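Local structure of adenosine 5'-monophosphoramidase HNT1 (Candida albicans, 6IQ1) at residues L71-L75 with K76-N80; T128-D131 with K132-K135; L136-K139 with L140-L144. The protein probably hydrolyses adenosine 5'-monophosphoramidates to AMP, working as a homodimeric histidine triad nucleotide-binding enzyme. One frame throughout, in Å; residues are numbered along the deposited sequence.

Interaction 1 of 3, residues L71-L75 with K76-N80; sequences LTKVL and KLDEN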
# COMPACT_ATOMS: atom_id res chain seq x y z
N LEU D 71 10.38 4.82 7.94
CA LEU D 71 9.53 4.81 9.13
C LEU D 71 9.54 3.45 9.83
O LEU D 71 9.43 3.39 11.07
CB LEU D 71 8.10 5.22 8.79
CG LEU D 71 7.88 6.70 8.49
CD1 LEU D 71 6.60 6.88 7.69
CD2 LEU D 71 7.88 7.53 9.78
N THR D 72 9.65 2.34 9.09
CA THR D 72 9.78 1.04 9.75
C THR D 72 11.07 0.96 10.57
O THR D 72 11.14 0.19 11.53
CB THR D 72 9.71 -0.13 8.74
OG1 THR D 72 10.82 -0.09 7.83
CG2 THR D 72 8.41 -0.12 7.95
N LYS D 73 12.09 1.75 10.22
CA LYS D 73 13.26 1.83 11.09
C LYS D 73 12.97 2.64 12.35
O LYS D 73 13.38 2.25 13.45
CB LYS D 73 14.45 2.42 10.35
CG LYS D 73 15.05 1.51 9.28
CD LYS D 73 16.17 2.22 8.55
CE LYS D 73 16.35 1.68 7.14
NZ LYS D 73 17.68 2.02 6.60
N VAL D 74 12.27 3.77 12.21
CA VAL D 74 11.87 4.56 13.38
C VAL D 74 11.03 3.73 14.33
O VAL D 74 11.20 3.80 15.55
CB VAL D 74 11.12 5.83 12.95
CG1 VAL D 74 10.82 6.67 14.17
CG2 VAL D 74 11.92 6.62 11.90
N LEU D 75 10.11 2.93 13.80
CA LEU D 75 9.22 2.11 14.62
C LEU D 75 9.85 0.79 15.06
O LEU D 75 9.19 0.03 15.76
CB LEU D 75 7.93 1.83 13.87
CG LEU D 75 6.79 2.84 13.82
CD1 LEU D 75 7.23 4.20 13.28
CD2 LEU D 75 5.69 2.27 12.96
N LYS D 76 11.08 0.49 14.64
CA LYS D 76 11.83 -0.72 14.98
C LYS D 76 11.24 -1.98 14.36
O LYS D 76 11.74 -3.09 14.66
CB LYS D 76 11.97 -0.91 16.49
CG LYS D 76 13.06 -0.04 17.16
CD LYS D 76 13.13 -0.33 18.67
CE LYS D 76 14.56 -0.28 19.19
NZ LYS D 76 14.94 1.09 19.65
N LEU D 77 10.21 -1.86 13.52
CA LEU D 77 9.69 -2.99 12.76
C LEU D 77 10.75 -3.65 11.89
O LEU D 77 10.58 -4.82 11.50
CB LEU D 77 8.54 -2.53 11.86
CG LEU D 77 7.26 -1.99 12.51
CD1 LEU D 77 6.33 -1.33 11.48
CD2 LEU D 77 6.54 -3.11 13.23
N ASP D 78 11.83 -2.95 11.55
CA ASP D 78 12.81 -3.55 10.65
C ASP D 78 13.66 -4.61 11.34
O ASP D 78 14.47 -5.26 10.67
CB ASP D 78 13.71 -2.48 10.01
CG ASP D 78 14.67 -1.85 10.99
OD1 ASP D 78 14.31 -1.64 12.17
OD2 ASP D 78 15.81 -1.55 10.59
N GLU D 79 13.49 -4.80 12.64
CA GLU D 79 14.34 -5.70 13.40
C GLU D 79 13.87 -7.14 13.33
O GLU D 79 14.64 -8.05 13.67
CB GLU D 79 14.43 -5.22 14.86
CG GLU D 79 15.05 -3.81 14.99
CD GLU D 79 15.45 -3.42 16.41
OE1 GLU D 79 15.24 -4.22 17.36
OE2 GLU D 79 15.98 -2.31 16.59
N ASN D 80 12.64 -7.38 12.87
CA ASN D 80 12.09 -8.72 12.74
C ASN D 80 12.17 -9.14 11.27
O ASN D 80 11.29 -8.82 10.46
CB ASN D 80 10.66 -8.78 13.26
CG ASN D 80 10.03 -10.14 13.06
OD1 ASN D 80 10.73 -11.14 12.85
ND2 ASN D 80 8.71 -10.19 13.12
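Leu75 and Leu77 lie side by side and point the same way, the CD2 methyl of Leu75 resting 3.9 Å from CD1 of Leu77 at the turn that ends helix 58-74. Next to them, CB of Leu77 sits 4.1 Å from CB of Thr72. On another flank of the turn, Lys73 and Asp78 cross at a slant: OD2 of Asp78 lies 3.4 Å from the CG methylene of Lys73. This is a contact with the lysine's aliphatic stem, since its chain runs on extended and leaves NZ 5.7 Å from OD2. Asp78 can lean back over the helix because its CG falls between its own backbone N and carbonyl carbon (chi1 70°).

Two backbone bonds hold the turn that carries these side chains. Lys76 N donates to Lys73 O at 3.1 Å, and Asp78 N reaches Thr72 O at 3.2 Å, both donors standing well above the carbonyl planes. Thr72 OG1 is hydrogen-bonded to Lys69 O, within the helix. Further out, Leu75 packs on Leu109 and Pro111 of strand 107-112, Leu77 meets Tyr88, and Lys76 NZ forms a salt bridge with Glu143 of the second subunit.

Lys76, with its positive phi of 68°, breaks the helix as the corresponding residue of a Schellman motif does. The bond to Thr72 O comes here from Asp78 rather than Leu77, however, and the chain passes into a short 3-10 segment at 77-79. The whole is a helix C-terminus of the HIT domain, where the chain leaves helix 58-74 for the loop that leads to strand 87-94.

Interaction 2 of 3, residues T128-D131 with K132-K135; sequences TDFD and KLGK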
# COMPACT_ATOMS: atom_id res chain seq x y z
N THR D 128 -12.43 -18.67 -9.80
CA THR D 128 -11.93 -18.29 -11.12
C THR D 128 -11.31 -19.48 -11.82
O THR D 128 -11.19 -20.59 -11.28
CB THR D 128 -10.91 -17.14 -11.03
OG1 THR D 128 -10.74 -16.57 -12.34
CG2 THR D 128 -9.56 -17.66 -10.54
N ASP D 129 -10.82 -19.21 -13.03
CA ASP D 129 -10.56 -20.21 -14.03
C ASP D 129 -9.42 -19.75 -14.92
O ASP D 129 -9.27 -18.54 -15.15
CB ASP D 129 -11.84 -20.37 -14.85
CG ASP D 129 -12.12 -21.76 -15.20
OD1 ASP D 129 -11.35 -22.62 -14.72
OD2 ASP D 129 -13.07 -21.99 -15.98
N PHE D 130 -8.68 -20.69 -15.50
CA PHE D 130 -7.64 -20.28 -16.44
C PHE D 130 -8.23 -19.73 -17.73
O PHE D 130 -7.62 -18.88 -18.38
CB PHE D 130 -6.68 -21.42 -16.72
CG PHE D 130 -5.60 -21.59 -15.70
CD1 PHE D 130 -4.98 -20.49 -15.15
CD2 PHE D 130 -5.20 -22.85 -15.30
CE1 PHE D 130 -3.97 -20.64 -14.18
CE2 PHE D 130 -4.19 -23.03 -14.35
CZ PHE D 130 -3.58 -21.91 -13.78
N ASP D 131 -9.43 -20.19 -18.12
CA ASP D 131 -10.12 -19.56 -19.25
C ASP D 131 -10.44 -18.11 -18.94
O ASP D 131 -10.16 -17.22 -19.75
CB ASP D 131 -11.42 -20.30 -19.60
CG ASP D 131 -11.20 -21.73 -20.05
OD1 ASP D 131 -10.14 -22.04 -20.64
OD2 ASP D 131 -12.11 -22.56 -19.81
N LYS D 132 -11.07 -17.86 -17.78
CA LYS D 132 -11.45 -16.50 -17.40
C LYS D 132 -10.22 -15.63 -17.18
O LYS D 132 -10.19 -14.47 -17.62
CB LYS D 132 -12.31 -16.52 -16.15
CG LYS D 132 -13.76 -16.87 -16.43
CD LYS D 132 -14.46 -17.43 -15.21
CE LYS D 132 -15.79 -18.06 -15.61
NZ LYS D 132 -16.57 -18.47 -14.41
N LEU D 133 -9.18 -16.16 -16.53
CA LEU D 133 -7.95 -15.39 -16.36
C LEU D 133 -7.33 -15.06 -17.71
O LEU D 133 -6.88 -13.93 -17.93
CB LEU D 133 -6.97 -16.15 -15.48
CG LEU D 133 -7.39 -16.17 -14.00
CD1 LEU D 133 -6.60 -17.20 -13.20
CD2 LEU D 133 -7.26 -14.78 -13.40
N GLY D 134 -7.33 -16.03 -18.63
CA GLY D 134 -6.73 -15.82 -19.94
C GLY D 134 -7.44 -14.75 -20.76
O GLY D 134 -6.81 -13.90 -21.38
N LYS D 135 -8.78 -14.79 -20.77
CA LYS D 135 -9.53 -13.79 -21.53
C LYS D 135 -9.42 -12.43 -20.88
O LYS D 135 -9.34 -11.40 -21.57
CB LYS D 135 -10.99 -14.20 -21.69
CG LYS D 135 -11.17 -15.68 -22.07
CD LYS D 135 -12.63 -16.11 -22.25
CE LYS D 135 -12.76 -17.49 -22.95
NZ LYS D 135 -12.94 -18.66 -22.00
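Asp129 O accepts the N-H of Leu133 at 2.8 Å in a nearly straight bond (167°), the donor lying almost on the line of the carbonyl. This bond opens the C-terminal helix 130-147, with Asp129 at the N-cap position, although its carboxylate makes no capping bond. The same oxygen is covered by the leucine side chain, whose CG comes within 3.2 Å of Asp129 O. The next two rungs follow in regular alpha-helical order, Gly134 N to Phe130 O and Lys135 N to Asp131 O.

Leu133 is the apolar centre of this first turn. Thr128 crosses it at about a right angle, placing OG1 3.8 Å from Leu133 CG and the CG2 methyl 4.0 Å from Leu133 CD1. That same CD1 approaches CD1 of the Phe130 ring obliquely at 4.2 Å. Phe130 and Leu133 both pack on Phe20 of the second subunit, so this side of the turn is part of the dimer interface.

Charged side chains lie on another flank, open to solvent. Asp131 and Lys135 run alongside each other, and the bend at the end of the lysine (chi4 97°) lays NZ 3.3 Å from CB of Asp131, while the gap from NZ to Asp131 OD2 is 4.5 Å, too long for a salt bridge.

Interaction 3 of 3, residues L136-K139 with L140-L144; sequences LHEK and LKEEL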
# COMPACT_ATOMS: atom_id res chain seq x y z
N LEU D 136 -9.39 -12.39 -19.55
CA LEU D 136 -9.15 -11.14 -18.86
C LEU D 136 -7.75 -10.62 -19.18
O LEU D 136 -7.54 -9.41 -19.34
CB LEU D 136 -9.33 -11.34 -17.36
CG LEU D 136 -8.92 -10.14 -16.51
CD1 LEU D 136 -9.84 -8.94 -16.75
CD2 LEU D 136 -8.90 -10.55 -15.06
N HIS D 137 -6.78 -11.53 -19.28
CA HIS D 137 -5.41 -11.12 -19.52
C HIS D 137 -5.24 -10.57 -20.93
O HIS D 137 -4.42 -9.66 -21.14
CB HIS D 137 -4.47 -12.30 -19.31
CG HIS D 137 -3.06 -12.03 -19.70
ND1 HIS D 137 -2.48 -12.57 -20.83
CD2 HIS D 137 -2.10 -11.26 -19.12
CE1 HIS D 137 -1.23 -12.16 -20.92
NE2 HIS D 137 -0.98 -11.36 -19.90
N GLU D 138 -5.98 -11.11 -21.90
CA GLU D 138 -5.91 -10.56 -23.25
C GLU D 138 -6.56 -9.18 -23.30
O GLU D 138 -6.06 -8.28 -23.98
CB GLU D 138 -6.57 -11.52 -24.23
CG GLU D 138 -6.58 -11.03 -25.67
CD GLU D 138 -7.63 -11.73 -26.53
OE1 GLU D 138 -8.10 -12.82 -26.14
OE2 GLU D 138 -7.99 -11.18 -27.60
N LYS D 139 -7.65 -8.98 -22.55
CA LYS D 139 -8.31 -7.68 -22.55
C LYS D 139 -7.42 -6.61 -21.93
O LYS D 139 -7.35 -5.49 -22.44
CB LYS D 139 -9.65 -7.78 -21.81
CG LYS D 139 -10.20 -6.42 -21.39
CD LYS D 139 -11.57 -6.51 -20.72
CE LYS D 139 -11.91 -5.17 -20.06
NZ LYS D 139 -13.31 -5.07 -19.53
N LEU D 140 -6.72 -6.94 -20.84
CA LEU D 140 -5.84 -5.96 -20.20
C LEU D 140 -4.59 -5.68 -21.04
O LEU D 140 -4.08 -4.56 -21.02
CB LEU D 140 -5.44 -6.44 -18.81
CG LEU D 140 -6.60 -6.60 -17.83
CD1 LEU D 140 -6.05 -7.13 -16.52
CD2 LEU D 140 -7.34 -5.28 -17.65
N LYS D 141 -4.10 -6.68 -21.77
CA LYS D 141 -2.95 -6.44 -22.64
C LYS D 141 -3.29 -5.45 -23.75
O LYS D 141 -2.50 -4.54 -24.03
CB LYS D 141 -2.43 -7.75 -23.22
CG LYS D 141 -1.21 -8.27 -22.48
CD LYS D 141 -0.23 -8.91 -23.43
CE LYS D 141 -0.84 -10.16 -24.05
NZ LYS D 141 0.09 -10.85 -24.99
N GLU D 142 -4.46 -5.60 -24.39
CA GLU D 142 -4.88 -4.63 -25.40
C GLU D 142 -4.87 -3.22 -24.82
O GLU D 142 -4.32 -2.29 -25.43
CB GLU D 142 -6.28 -4.98 -25.94
CG GLU D 142 -6.30 -6.22 -26.86
CD GLU D 142 -7.71 -6.67 -27.30
OE1 GLU D 142 -7.83 -7.22 -28.43
OE2 GLU D 142 -8.69 -6.50 -26.54
N GLU D 143 -5.43 -3.07 -23.63
CA GLU D 143 -5.46 -1.77 -22.99
C GLU D 143 -4.05 -1.27 -22.67
O GLU D 143 -3.76 -0.08 -22.83
CB GLU D 143 -6.32 -1.85 -21.73
CG GLU D 143 -6.52 -0.51 -21.07
CD GLU D 143 -7.34 0.44 -21.92
OE1 GLU D 143 -8.24 -0.03 -22.66
OE2 GLU D 143 -7.08 1.67 -21.84
N LEU D 144 -3.16 -2.16 -22.23
CA LEU D 144 -1.78 -1.76 -21.98
C LEU D 144 -1.09 -1.26 -23.24
O LEU D 144 -0.30 -0.31 -23.20
CB LEU D 144 -0.99 -2.93 -21.37
CG LEU D 144 0.51 -2.70 -21.15
CD1 LEU D 144 0.75 -1.44 -20.31
CD2 LEU D 144 1.16 -3.91 -20.51
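Leu136 carries its CG opposite the backbone N (chi1 172°), which brings the CD1 branch forward along the helix, while Leu140 has CG anti to its carbonyl carbon (chi1 -62°) and reaches back. The two side chains pass each other at an angle, CD1 of Leu136 lying 4.1 Å from CG of Leu140. His137 also leans forward. Lys141, bent at chi2 and chi3, curls beside its ring, and the CE methylene comes obliquely to within 3.7 Å of His137 CE1, the lysine's aliphatic part making the contact.

These are i to i+4 pairs of the alpha-helix 130-147, whose backbone bonds keep the same spacing: Leu140 N bonds to Leu136 O at 3.0 Å, and Lys141 and Glu142 donate likewise to His137 O and Glu138 O. The bond from Glu143 N to Lys139 O, 3.3 Å long, is weak. On one face Leu140 and His137 pack on Leu32 of the second subunit, and His137 NE2 is hydrogen-bonded to Lys21 O of that subunit. On the exposed side Glu138 and Glu142 extend alongside each other, Glu138 OE2 4.0 Å from Glu142 OE1. Their carboxylate planes are turned 70° apart, and the like charges would be expected to disfavour a closer approach.

How the interactions relate
Interactions 2 and 3 are consecutive parts of helix 130-147, their centres about 12 Å apart, whereas interaction 1 lies about 40 Å from either between centres, where helix 58-74 ends against the sheet. Interaction 1 is partly buried and relies on backbone bonds that close a turn over leucines. The other two are surface contacts with helical bonding, a mainly apolar face turned to the second subunit, and charged residues outside: opposite charges at 131 and 135, too far apart for a salt bridge, like charges at 138 and 142. The dimer joins what is far apart in one chain: Leu140 of the second subunit, from its copy of interaction 3, packs on Val74 and Leu75 of interaction 1.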